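Local coordinates for protein scribble homolog (Homo sapiens, PDB 6EEY) that probably uses this PDZ domain to bind the C-terminal tails of partners such as the alpha1D-adrenergic receptor, in a protein linked to cell polarity, at residues A[15-20]-A[48-53]; A[19-24]-A[78-83]; A[40-45]-A[55-60]; A[64-69]-A[90-95]. The protein carries 1 engineered substitution. One frame throughout, in Å; residues are numbered along the deposited sequence.

Interaction 1: residues A[15-20]-A[48-53]; sequences EGLGIS and TGAAGR. Engineered in segment 15-20: Gly16 (natural residue Arg).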
loop_
_atom_site.group_PDB
_atom_site.type_symbol
_atom_site.label_atom_id
_atom_site.label_comp_id
_atom_site.label_asym_id
_atom_site.label_seq_id
_atom_site.Cartn_x
_atom_site.Cartn_y
_atom_site.Cartn_z
ATOM N N GLU A 15 -1.939 0.074 -15.528
ATOM C CA GLU A 15 -1.491 -1.004 -14.660
ATOM C C GLU A 15 -1.591 -0.592 -13.199
ATOM O O GLU A 15 -1.471 0.581 -12.866
ATOM C CB GLU A 15 -0.019 -1.241 -15.014
ATOM C CG GLU A 15 0.663 -2.374 -14.350
ATOM C CD GLU A 15 2.178 -2.394 -14.565
ATOM O OE1 GLU A 15 2.796 -1.457 -15.129
ATOM O OE2 GLU A 15 2.747 -3.411 -14.154
ATOM N N GLY A 16 -1.774 -1.563 -12.313
ATOM C CA GLY A 16 -1.689 -1.310 -10.891
ATOM C C GLY A 16 -0.255 -1.380 -10.393
ATOM O O GLY A 16 0.681 -1.677 -11.128
ATOM N N LEU A 17 -0.078 -1.124 -9.100
ATOM C CA LEU A 17 1.268 -1.162 -8.550
ATOM C C LEU A 17 1.821 -2.578 -8.495
ATOM O O LEU A 17 3.040 -2.748 -8.495
ATOM C CB LEU A 17 1.277 -0.526 -7.165
ATOM C CG LEU A 17 2.664 -0.408 -6.537
ATOM C CD1 LEU A 17 3.623 0.426 -7.364
ATOM C CD2 LEU A 17 2.519 0.205 -5.163
ATOM N N GLY A 18 0.972 -3.591 -8.458
ATOM C CA GLY A 18 1.456 -4.948 -8.398
ATOM C C GLY A 18 1.894 -5.407 -7.029
ATOM O O GLY A 18 2.850 -6.169 -6.918
ATOM N N ILE A 19 1.226 -4.954 -5.977
ATOM C CA ILE A 19 1.481 -5.437 -4.630
ATOM C C ILE A 19 0.187 -5.947 -4.042
ATOM O O ILE A 19 -0.906 -5.570 -4.456
ATOM C CB ILE A 19 2.095 -4.384 -3.702
ATOM C CG1 ILE A 19 1.159 -3.200 -3.483
ATOM C CG2 ILE A 19 3.420 -3.929 -4.261
ATOM C CD1 ILE A 19 1.618 -2.275 -2.375
ATOM N N SER A 20 0.315 -6.826 -3.065
ATOM C CA SER A 20 -0.793 -7.231 -2.220
ATOM C C SER A 20 -0.600 -6.586 -0.863
ATOM O O SER A 20 0.525 -6.375 -0.414
ATOM C CB SER A 20 -0.829 -8.738 -2.045
ATOM O OG SER A 20 -0.626 -9.372 -3.289
ATOM N N THR A 48 6.769 -9.377 -11.647
ATOM C CA THR A 48 6.612 -8.726 -12.940
ATOM C C THR A 48 5.747 -7.477 -12.886
ATOM O O THR A 48 5.591 -6.809 -13.918
ATOM C CB THR A 48 6.047 -9.669 -14.015
ATOM O OG1 THR A 48 4.714 -10.048 -13.687
ATOM C CG2 THR A 48 6.907 -10.891 -14.219
ATOM N N GLY A 49 5.177 -7.150 -11.737
ATOM C CA GLY A 49 4.436 -5.919 -11.592
ATOM C C GLY A 49 5.338 -4.718 -11.374
ATOM O O GLY A 49 6.554 -4.813 -11.261
ATOM N N ALA A 50 4.720 -3.549 -11.287
ATOM C CA ALA A 50 5.491 -2.311 -11.293
ATOM C C ALA A 50 6.400 -2.201 -10.079
ATOM O O ALA A 50 7.559 -1.789 -10.198
ATOM C CB ALA A 50 4.546 -1.113 -11.400
ATOM N N ALA A 51 5.900 -2.564 -8.903
ATOM C CA ALA A 51 6.731 -2.502 -7.710
ATOM C C ALA A 51 7.898 -3.468 -7.802
ATOM O O ALA A 51 9.010 -3.149 -7.378
ATOM C CB ALA A 51 5.877 -2.819 -6.484
ATOM N N GLY A 52 7.652 -4.650 -8.349
ATOM C CA GLY A 52 8.720 -5.617 -8.518
ATOM C C GLY A 52 9.781 -5.128 -9.475
ATOM O O GLY A 52 10.978 -5.254 -9.206
ATOM N N ARG A 53 9.360 -4.544 -10.596
ATOM C CA ARG A 53 10.305 -4.045 -11.587
ATOM C C ARG A 53 11.152 -2.921 -11.022
ATOM O O ARG A 53 12.348 -2.818 -11.320
ATOM C CB ARG A 53 9.556 -3.547 -12.824
ATOM C CG ARG A 53 8.775 -4.619 -13.532
ATOM C CD ARG A 53 8.301 -4.160 -14.873
ATOM N NE ARG A 53 7.497 -2.952 -14.860
ATOM C CZ ARG A 53 6.172 -2.909 -14.809
ATOM N NH1 ARG A 53 5.581 -1.742 -14.844
ATOM N NH2 ARG A 53 5.454 -4.014 -14.709
HETATM O O HOH W 1 1.859 -4.009 -11.810
HETATM O O HOH W 2 5.045 -5.617 -8.502
#
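Glu15 carries CG anti to its backbone N (chi1 -175°) and runs on extended, whereas the chain of Arg53 bends at chi3 (-56°), and the two charged groups meet tip to tip. Their planes lie only 24° apart. The guanidinium grips the carboxylate end-on, NH1 to OE1 and NH2 to OE2, each bond 2.8 Å long and each using a syn lone pair. Arg53 NH2 also donates to Thr48 O at 2.9 Å, and Ala50 CA lies over one guanidinium face, offset toward the rim. Inside this clasp, Ala51 N donates to Leu17 O at 2.9 Å. Beside that bond Ala51 CB presses on Ile19 CG2 at 3.5 Å, a tight carbon contact, and lies 4.0 Å from Leu17 CG. One water links Glu15 OE2, the carbonyl of the engineered Gly16 and Ala50 N; another joins Gly18 O to Gly52 N. Leu17-Gly18-Ile19, which follows Gly16, matches the hydrophobic-Gly-hydrophobic core of the presumed PDZ carboxylate-binding loop, here tied to the start of helix 50-54. Glu15 OE1 has a second donor in Ala12 N, and with paired charges and several donors around it this carboxylate would be expected to stay ionised.

Interaction 2: residues A[19-24]-A[78-83]; sequences ISIRGG and EAVQLL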
loop_
_atom_site.group_PDB
_atom_site.type_symbol
_atom_site.label_atom_id
_atom_site.label_comp_id
_atom_site.label_asym_id
_atom_site.label_seq_id
_atom_site.Cartn_x
_atom_site.Cartn_y
_atom_site.Cartn_z
ATOM N N ILE A 19 1.226 -4.954 -5.977
ATOM C CA ILE A 19 1.481 -5.437 -4.630
ATOM C C ILE A 19 0.187 -5.947 -4.042
ATOM O O ILE A 19 -0.906 -5.570 -4.456
ATOM C CB ILE A 19 2.095 -4.384 -3.702
ATOM C CG1 ILE A 19 1.159 -3.200 -3.483
ATOM C CG2 ILE A 19 3.420 -3.929 -4.261
ATOM C CD1 ILE A 19 1.618 -2.275 -2.375
ATOM N N SER A 20 0.315 -6.826 -3.065
ATOM C CA SER A 20 -0.793 -7.231 -2.220
ATOM C C SER A 20 -0.600 -6.586 -0.863
ATOM O O SER A 20 0.525 -6.375 -0.414
ATOM C CB SER A 20 -0.829 -8.738 -2.045
ATOM O OG SER A 20 -0.626 -9.372 -3.289
ATOM N N ILE A 21 -1.713 -6.286 -0.212
ATOM C CA ILE A 21 -1.702 -5.635 1.084
ATOM C C ILE A 21 -2.546 -6.419 2.072
ATOM O O ILE A 21 -3.455 -7.162 1.703
ATOM C CB ILE A 21 -2.169 -4.166 1.017
ATOM C CG1 ILE A 21 -3.561 -4.073 0.392
ATOM C CG2 ILE A 21 -1.153 -3.352 0.236
ATOM C CD1 ILE A 21 -4.193 -2.714 0.514
ATOM N N ARG A 22 -2.239 -6.218 3.343
ATOM C CA ARG A 22 -3.009 -6.771 4.437
ATOM C C ARG A 22 -3.164 -5.696 5.494
ATOM O O ARG A 22 -2.461 -4.684 5.492
ATOM C CB ARG A 22 -2.310 -7.977 5.058
ATOM C CG ARG A 22 -0.961 -7.638 5.628
ATOM C CD ARG A 22 -0.277 -8.838 6.285
ATOM N NE ARG A 22 1.049 -8.468 6.747
ATOM C CZ ARG A 22 1.303 -7.841 7.891
ATOM N NH1 ARG A 22 2.547 -7.514 8.194
ATOM N NH2 ARG A 22 0.323 -7.529 8.730
ATOM N N GLY A 23 -4.070 -5.941 6.436
ATOM C CA GLY A 23 -4.236 -5.083 7.585
ATOM C C GLY A 23 -5.444 -4.197 7.466
ATOM O O GLY A 23 -6.418 -4.551 6.797
ATOM N N GLY A 24 -5.388 -3.029 8.084
ATOM C CA GLY A 24 -6.542 -2.156 8.138
ATOM C C GLY A 24 -7.360 -2.367 9.391
ATOM O O GLY A 24 -6.943 -3.026 10.346
ATOM N N GLU A 78 -10.911 -0.378 -1.130
ATOM C CA GLU A 78 -10.619 0.997 -1.495
ATOM C C GLU A 78 -9.117 1.236 -1.580
ATOM O O GLU A 78 -8.639 1.997 -2.434
ATOM C CB GLU A 78 -11.212 1.944 -0.472
ATOM C CG GLU A 78 -12.704 2.083 -0.548
ATOM C CD GLU A 78 -13.260 2.811 0.657
ATOM O OE1 GLU A 78 -13.236 2.229 1.767
ATOM O OE2 GLU A 78 -13.673 3.978 0.500
ATOM N N ALA A 79 -8.356 0.608 -0.698
ATOM C CA ALA A 79 -6.905 0.726 -0.776
ATOM C C ALA A 79 -6.380 0.061 -2.031
ATOM O O ALA A 79 -5.521 0.610 -2.723
ATOM C CB ALA A 79 -6.276 0.117 0.470
ATOM N N VAL A 80 -6.903 -1.109 -2.365
ATOM C CA VAL A 80 -6.517 -1.758 -3.613
ATOM C C VAL A 80 -6.855 -0.881 -4.805
ATOM O O VAL A 80 -6.076 -0.783 -5.762
ATOM C CB VAL A 80 -7.172 -3.143 -3.704
ATOM C CG1 VAL A 80 -7.006 -3.709 -5.099
ATOM C CG2 VAL A 80 -6.543 -4.070 -2.691
ATOM N N GLN A 81 -8.015 -0.232 -4.788
ATOM C CA GLN A 81 -8.362 0.662 -5.879
ATOM C C GLN A 81 -7.373 1.812 -6.002
ATOM O O GLN A 81 -7.007 2.195 -7.116
ATOM C CB GLN A 81 -9.784 1.181 -5.700
ATOM C CG GLN A 81 -10.180 2.196 -6.766
ATOM C CD GLN A 81 -10.039 1.651 -8.177
ATOM O OE1 GLN A 81 -10.637 0.632 -8.518
ATOM N NE2 GLN A 81 -9.234 2.327 -9.003
ATOM N N LEU A 82 -6.931 2.385 -4.886
ATOM C CA LEU A 82 -5.905 3.418 -4.963
ATOM C C LEU A 82 -4.648 2.872 -5.615
ATOM O O LEU A 82 -4.001 3.565 -6.398
ATOM C CB LEU A 82 -5.604 3.997 -3.587
ATOM C CG LEU A 82 -6.604 5.043 -3.106
ATOM C CD1 LEU A 82 -6.417 5.291 -1.629
ATOM C CD2 LEU A 82 -6.449 6.342 -3.882
ATOM N N LEU A 83 -4.286 1.632 -5.299
ATOM C CA LEU A 83 -3.093 1.018 -5.877
ATOM C C LEU A 83 -3.260 0.713 -7.354
ATOM O O LEU A 83 -2.262 0.394 -8.010
ATOM C CB LEU A 83 -2.729 -0.236 -5.094
ATOM C CG LEU A 83 -2.211 0.024 -3.680
ATOM C CD1 LEU A 83 -2.253 -1.235 -2.839
ATOM C CD2 LEU A 83 -0.801 0.585 -3.737
#
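Strand 19-23 and helix segment 78-83 run nearly antiparallel, their axes 154° apart in direction and 9.6 Å at closest approach, with no hydrogen bond between the two segments. The spacing is bridged by aliphatic side chains alone. Ile21 does most of the reaching: with chi1 at 56°, CG1 sits between the backbone N and the carbonyl carbon, and CD1 beyond it comes to 3.5 Å from Ala79 CB. The same methyl lies 4.2 Å from Val80 CG2, at the border of the contact. The other branch, CG2, meets Leu83 CD1 at 3.9 Å, Ile21 and Leu83 approaching tip to tip. One turn of helix after Ala79, Leu83 also serves Ile19, whose chain it crosses at about a right angle; Ile19 CD1 touches Leu83 CD2 at 4.0 Å. In PDZ domains the groove between this strand and this helix receives the C-terminal residues of the ligand, and the present contacts are consistent with a hydrophobic floor beneath it. Ile21 also packs on Ile40 of strand 40-45 and on Leu63 of strand 62-66, while Leu83 rests on Val66 of strand 62-66 and on Leu17 in the loop before strand 19-23.

Interaction 3: residues A[40-45]-A[55-60]; sequences IFISKV and GRLRVG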
loop_
_atom_site.group_PDB
_atom_site.type_symbol
_atom_site.label_atom_id
_atom_site.label_comp_id
_atom_site.label_asym_id
_atom_site.label_seq_id
_atom_site.Cartn_x
_atom_site.Cartn_y
_atom_site.Cartn_z
ATOM N N ILE A 40 -1.720 -0.821 7.449
ATOM C CA ILE A 40 -1.712 -1.562 6.201
ATOM C C ILE A 40 -0.266 -1.900 5.889
ATOM O O ILE A 40 0.606 -1.025 5.970
ATOM C CB ILE A 40 -2.308 -0.724 5.066
ATOM C CG1 ILE A 40 -3.756 -0.352 5.364
ATOM C CG2 ILE A 40 -2.187 -1.465 3.747
ATOM C CD1 ILE A 40 -4.633 -1.508 5.587
ATOM N N PHE A 41 -0.010 -3.149 5.520
ATOM C CA PHE A 41 1.325 -3.629 5.224
ATOM C C PHE A 41 1.352 -4.339 3.890
ATOM O O PHE A 41 0.366 -4.940 3.473
ATOM C CB PHE A 41 1.812 -4.605 6.298
ATOM C CG PHE A 41 1.918 -3.981 7.648
ATOM C CD1 PHE A 41 0.817 -3.905 8.477
ATOM C CD2 PHE A 41 3.105 -3.439 8.072
ATOM C CE1 PHE A 41 0.910 -3.307 9.729
ATOM C CE2 PHE A 41 3.201 -2.832 9.322
ATOM C CZ PHE A 41 2.088 -2.767 10.144
ATOM N N ILE A 42 2.490 -4.273 3.232
ATOM C CA ILE A 42 2.674 -4.999 1.982
ATOM C C ILE A 42 2.854 -6.474 2.295
ATOM O O ILE A 42 3.752 -6.843 3.060
ATOM C CB ILE A 42 3.888 -4.466 1.205
ATOM C CG1 ILE A 42 3.710 -2.978 0.928
ATOM C CG2 ILE A 42 4.090 -5.272 -0.067
ATOM C CD1 ILE A 42 4.788 -2.390 0.034
ATOM N N SER A 43 2.023 -7.321 1.684
ATOM C CA SER A 43 2.099 -8.752 1.920
ATOM C C SER A 43 2.667 -9.533 0.748
ATOM O O SER A 43 3.108 -10.670 0.950
ATOM C CB SER A 43 0.720 -9.308 2.282
ATOM O OG SER A 43 -0.161 -9.000 1.237
ATOM N N LYS A 44 2.705 -8.954 -0.448
ATOM C CA LYS A 44 3.297 -9.595 -1.609
ATOM C C LYS A 44 3.738 -8.506 -2.574
ATOM O O LYS A 44 3.085 -7.468 -2.706
ATOM C CB LYS A 44 2.298 -10.518 -2.307
ATOM C CG LYS A 44 1.748 -11.650 -1.461
ATOM C CD LYS A 44 0.859 -12.554 -2.301
ATOM C CE LYS A 44 0.325 -13.723 -1.496
ATOM N NZ LYS A 44 -0.647 -14.518 -2.304
ATOM N N VAL A 45 4.849 -8.762 -3.255
ATOM C CA VAL A 45 5.292 -7.947 -4.374
ATOM C C VAL A 45 5.376 -8.862 -5.586
ATOM O O VAL A 45 6.191 -9.782 -5.610
ATOM C CB VAL A 45 6.644 -7.283 -4.098
ATOM C CG1 VAL A 45 7.093 -6.497 -5.319
ATOM C CG2 VAL A 45 6.565 -6.390 -2.891
ATOM N N GLY A 55 11.974 -2.490 -7.868
ATOM C CA GLY A 55 12.940 -3.158 -7.033
ATOM C C GLY A 55 13.038 -2.674 -5.607
ATOM O O GLY A 55 13.695 -3.333 -4.800
ATOM N N ARG A 56 12.395 -1.574 -5.253
ATOM C CA ARG A 56 12.572 -1.019 -3.916
ATOM C C ARG A 56 11.609 -1.612 -2.894
ATOM O O ARG A 56 12.028 -1.984 -1.795
ATOM C CB ARG A 56 12.427 0.505 -3.954
ATOM C CG ARG A 56 13.603 1.179 -4.603
ATOM C CD ARG A 56 13.409 2.668 -4.692
ATOM N NE ARG A 56 12.369 3.012 -5.662
ATOM C CZ ARG A 56 11.939 4.243 -5.893
ATOM N NH1 ARG A 56 12.433 5.272 -5.222
ATOM N NH2 ARG A 56 11.025 4.445 -6.818
ATOM N N LEU A 57 10.320 -1.702 -3.216
ATOM C CA LEU A 57 9.359 -2.135 -2.215
ATOM C C LEU A 57 9.560 -3.601 -1.870
ATOM O O LEU A 57 9.959 -4.415 -2.703
ATOM C CB LEU A 57 7.943 -1.916 -2.715
ATOM C CG LEU A 57 7.516 -0.463 -2.875
ATOM C CD1 LEU A 57 6.115 -0.409 -3.439
ATOM C CD2 LEU A 57 7.578 0.298 -1.574
ATOM N N ARG A 58 9.252 -3.928 -0.618
ATOM C CA ARG A 58 9.389 -5.267 -0.081
ATOM C C ARG A 58 8.178 -5.594 0.775
ATOM O O ARG A 58 7.527 -4.711 1.347
ATOM C CB ARG A 58 10.646 -5.397 0.797
ATOM C CG ARG A 58 11.949 -5.341 0.044
ATOM C CD ARG A 58 12.126 -6.637 -0.718
ATOM N NE ARG A 58 13.394 -6.699 -1.433
ATOM C CZ ARG A 58 13.634 -6.058 -2.568
ATOM N NH1 ARG A 58 12.705 -5.308 -3.122
ATOM N NH2 ARG A 58 14.806 -6.184 -3.168
ATOM N N VAL A 59 7.917 -6.890 0.883
ATOM C CA VAL A 59 7.003 -7.393 1.891
ATOM C C VAL A 59 7.404 -6.866 3.241
ATOM O O VAL A 59 8.590 -6.789 3.572
ATOM C CB VAL A 59 7.004 -8.932 1.859
ATOM C CG1 VAL A 59 6.277 -9.486 3.060
ATOM C CG2 VAL A 59 6.382 -9.434 0.558
ATOM N N GLY A 60 6.405 -6.480 4.019
ATOM C CA GLY A 60 6.600 -6.041 5.379
ATOM C C GLY A 60 6.595 -4.545 5.557
ATOM O O GLY A 60 6.465 -4.074 6.694
#
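Leu57 is the first residue of 55-60 to meet strand 40-45: its CD2 methyl lies 4.2 Å from Ile42 CD1, the two side chains crossing at about a right angle, and its carbonyl O stands 3.9 Å from Val45 CG2. The Arg58 side chain leaves the backbone pointing away from the strand, and NH1 donates back to Gly55 O and Leu57 O from above both carbonyl planes. Arg58 O lies 3.8 Å from both Ile42 CG2 and Ile42 CD1. An alanine in place of Ile42 would probably cost Leu57 CD2 its contact with strand 40-45 and, without those two methyls, leave a gap beside Arg58 O. In this PDZ fold the segment links helix 50-54 to strand 62-66, passing over a strand that carries a classic beta bulge, Ser43 and Lys44 both facing Ser20 of strand 19-23. Val59 packs against that bulge: CG2, anti to the carbonyl carbon, reaches Ser43 O at 3.5 Å. Val59 CA adds a CA-H...O contact to Ile42 O. The same oxygen accepts the hydrogen bond from Gly60 N, 2.8 Å long and nearly straight at 169°. Gly60 O comes to the edge of the Phe41 ring, 3.7 Å from CD2.

Interaction 4: residues A[64-69]-A[90-95]; sequences LEVNQQ and LTVLVC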
loop_
_atom_site.group_PDB
_atom_site.type_symbol
_atom_site.label_atom_id
_atom_site.label_comp_id
_atom_site.label_asym_id
_atom_site.label_seq_id
_atom_site.Cartn_x
_atom_site.Cartn_y
_atom_site.Cartn_z
ATOM N N LEU A 64 1.363 3.882 4.301
ATOM C CA LEU A 64 0.573 4.925 4.937
ATOM C C LEU A 64 -0.301 5.704 3.969
ATOM O O LEU A 64 -1.405 6.122 4.343
ATOM C CB LEU A 64 1.473 5.918 5.665
ATOM C CG LEU A 64 2.225 5.363 6.871
ATOM C CD1 LEU A 64 3.242 6.352 7.381
ATOM C CD2 LEU A 64 1.267 5.008 7.997
ATOM N N GLU A 65 0.165 5.925 2.749
ATOM C CA GLU A 65 -0.558 6.716 1.782
ATOM C C GLU A 65 -0.274 6.159 0.404
ATOM O O GLU A 65 0.807 5.620 0.148
ATOM C CB GLU A 65 -0.132 8.187 1.750
ATOM C CG GLU A 65 -0.336 8.904 3.051
ATOM C CD GLU A 65 -0.028 10.389 2.995
ATOM O OE1 GLU A 65 -0.351 11.076 3.983
ATOM O OE2 GLU A 65 0.513 10.878 1.993
ATOM N N VAL A 66 -1.236 6.336 -0.481
ATOM C CA VAL A 66 -1.076 6.066 -1.903
ATOM C C VAL A 66 -1.542 7.319 -2.614
ATOM O O VAL A 66 -2.634 7.817 -2.337
ATOM C CB VAL A 66 -1.923 4.858 -2.336
ATOM C CG1 VAL A 66 -1.830 4.625 -3.835
ATOM C CG2 VAL A 66 -1.473 3.608 -1.614
ATOM N N ASN A 67 -0.720 7.835 -3.510
ATOM C CA ASN A 67 -1.031 9.057 -4.247
ATOM C C ASN A 67 -1.513 10.163 -3.311
ATOM O O ASN A 67 -2.512 10.853 -3.565
ATOM C CB ASN A 67 -2.003 8.798 -5.396
ATOM C CG ASN A 67 -1.340 8.068 -6.551
ATOM O OD1 ASN A 67 -0.114 7.977 -6.621
ATOM N ND2 ASN A 67 -2.137 7.570 -7.475
ATOM N N GLN A 68 -0.778 10.310 -2.208
ATOM C CA GLN A 68 -0.943 11.377 -1.232
ATOM C C GLN A 68 -2.160 11.222 -0.358
ATOM O O GLN A 68 -2.477 12.144 0.388
ATOM C CB GLN A 68 -0.999 12.771 -1.868
ATOM C CG GLN A 68 0.018 12.999 -2.957
ATOM C CD GLN A 68 1.423 12.976 -2.439
ATOM O OE1 GLN A 68 1.695 13.455 -1.342
ATOM N NE2 GLN A 68 2.339 12.416 -3.227
ATOM N N GLN A 69 -2.855 10.095 -0.423
ATOM C CA GLN A 69 -4.092 9.887 0.314
ATOM C C GLN A 69 -3.889 8.839 1.392
ATOM O O GLN A 69 -3.377 7.752 1.130
ATOM C CB GLN A 69 -5.194 9.480 -0.648
ATOM C CG GLN A 69 -5.506 10.614 -1.610
ATOM C CD GLN A 69 -6.145 10.149 -2.889
ATOM O OE1 GLN A 69 -7.319 9.777 -2.907
ATOM N NE2 GLN A 69 -5.373 10.153 -3.976
ATOM N N LEU A 90 2.989 6.007 -9.784
ATOM C CA LEU A 90 2.149 5.936 -8.603
ATOM C C LEU A 90 3.068 6.183 -7.424
ATOM O O LEU A 90 4.196 5.687 -7.395
ATOM C CB LEU A 90 1.449 4.585 -8.544
ATOM C CG LEU A 90 0.470 4.439 -7.379
ATOM C CD1 LEU A 90 -0.757 3.662 -7.817
ATOM C CD2 LEU A 90 1.150 3.754 -6.201
ATOM N N THR A 91 2.602 6.936 -6.449
ATOM C CA THR A 91 3.429 7.287 -5.301
ATOM C C THR A 91 2.921 6.574 -4.060
ATOM O O THR A 91 1.712 6.449 -3.850
ATOM C CB THR A 91 3.431 8.804 -5.107
ATOM O OG1 THR A 91 4.031 9.427 -6.256
ATOM C CG2 THR A 91 4.170 9.220 -3.855
ATOM N N VAL A 92 3.847 6.099 -3.251
ATOM C CA VAL A 92 3.496 5.493 -1.979
ATOM C C VAL A 92 4.307 6.152 -0.884
ATOM O O VAL A 92 5.455 6.569 -1.093
ATOM C CB VAL A 92 3.711 3.965 -1.952
ATOM C CG1 VAL A 92 2.745 3.285 -2.924
ATOM C CG2 VAL A 92 5.152 3.599 -2.264
ATOM N N LEU A 93 3.732 6.193 0.296
ATOM C CA LEU A 93 4.415 6.637 1.508
ATOM C C LEU A 93 4.534 5.426 2.407
ATOM O O LEU A 93 3.513 4.848 2.801
ATOM C CB LEU A 93 3.611 7.730 2.206
ATOM C CG LEU A 93 4.303 8.441 3.365
ATOM C CD1 LEU A 93 5.474 9.281 2.859
ATOM C CD2 LEU A 93 3.334 9.308 4.136
ATOM N N VAL A 94 5.761 5.013 2.693
ATOM C CA VAL A 94 6.004 3.763 3.375
ATOM C C VAL A 94 7.007 3.967 4.495
ATOM O O VAL A 94 7.705 4.974 4.567
ATOM C CB VAL A 94 6.537 2.666 2.432
ATOM C CG1 VAL A 94 5.543 2.344 1.375
ATOM C CG2 VAL A 94 7.853 3.064 1.790
ATOM N N CYS A 95 7.092 2.960 5.352
ATOM C CA CYS A 95 8.205 2.859 6.282
ATOM C C CYS A 95 8.437 1.412 6.719
ATOM O O CYS A 95 7.649 0.503 6.451
ATOM C CB CYS A 95 7.953 3.754 7.489
ATOM S SG CYS A 95 6.626 3.142 8.484
ATOM O OXT CYS A 95 9.462 1.123 7.357
HETATM O O HOH W 3 1.476 8.714 -1.517
#
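Val66 and Val92 face each other as a non-hydrogen-bonded pair where strands 62-66 and 89-94 of the PDZ sheet run antiparallel, 178° apart in direction. This is the buried side of the contact: Val66 CG1 touches Leu90 CD2 at 3.9 Å, and Leu82 and Leu83 of helix 76-83 close over Val66. Along the backbone, Leu93 N donates to Glu65 O and Asn67 N to Thr91 O, while Leu64 N reaches Leu93 O. Leu64 and Glu65 both face Leu93, a classic beta bulge. Just past the strand, a type I' turn from Val66 to Gln69 reverses the chain, and Asn67 works at its corner. Its chi1 of -73° sets CG anti to the carbonyl carbon; the side chain crosses that of Leu90 at about a right angle, and OD1 accepts from Thr91 N at 2.9 Å, almost straight at 178°. An alanine at Asn67 would remove the amide packed against Leu90 CG and probably leave Thr91 N without this acceptor. The face bearing Glu65 and Leu93 is the more solvent-exposed side, though its packing is close. There the two side chains lie side by side, pointing the same way, with the Leu93 CD2 methyl 3.7 Å from Glu65 CD. The loose part is Gln68, exposed on the turn: it brings NE2 to 3.7 Å from Thr91 CG2, but that nitrogen is hydrogen-bonded to Glu6. Beside it a water accepts from Gln68 N at 2.8 Å and donates weakly to Thr91 O at 3.3 Å.

All four interactions belong to one PDZ domain, their centres about 10 to 14 Å apart. Interactions 1 and 2 share strand 19-23, joining it to helix 50-54 and helix 76-83 respectively, and a probable hydrogen bond from Leu17 N to Leu83 O connects them. Interaction 3 is nested along the chain inside the loop that interaction 2 closes; its strand 40-45 pairs with strand 19-23 through Ser20. Interaction 4, in series after interactions 1 and 3, pairs strands 62-66 and 89-94. Leu17 meets Leu90 and Val92, and Leu57 meets Val92 and Val94, so the loops of interactions 1 and 3 pack on strand 89-94. Interactions 1 and 2 border the presumed ligand groove.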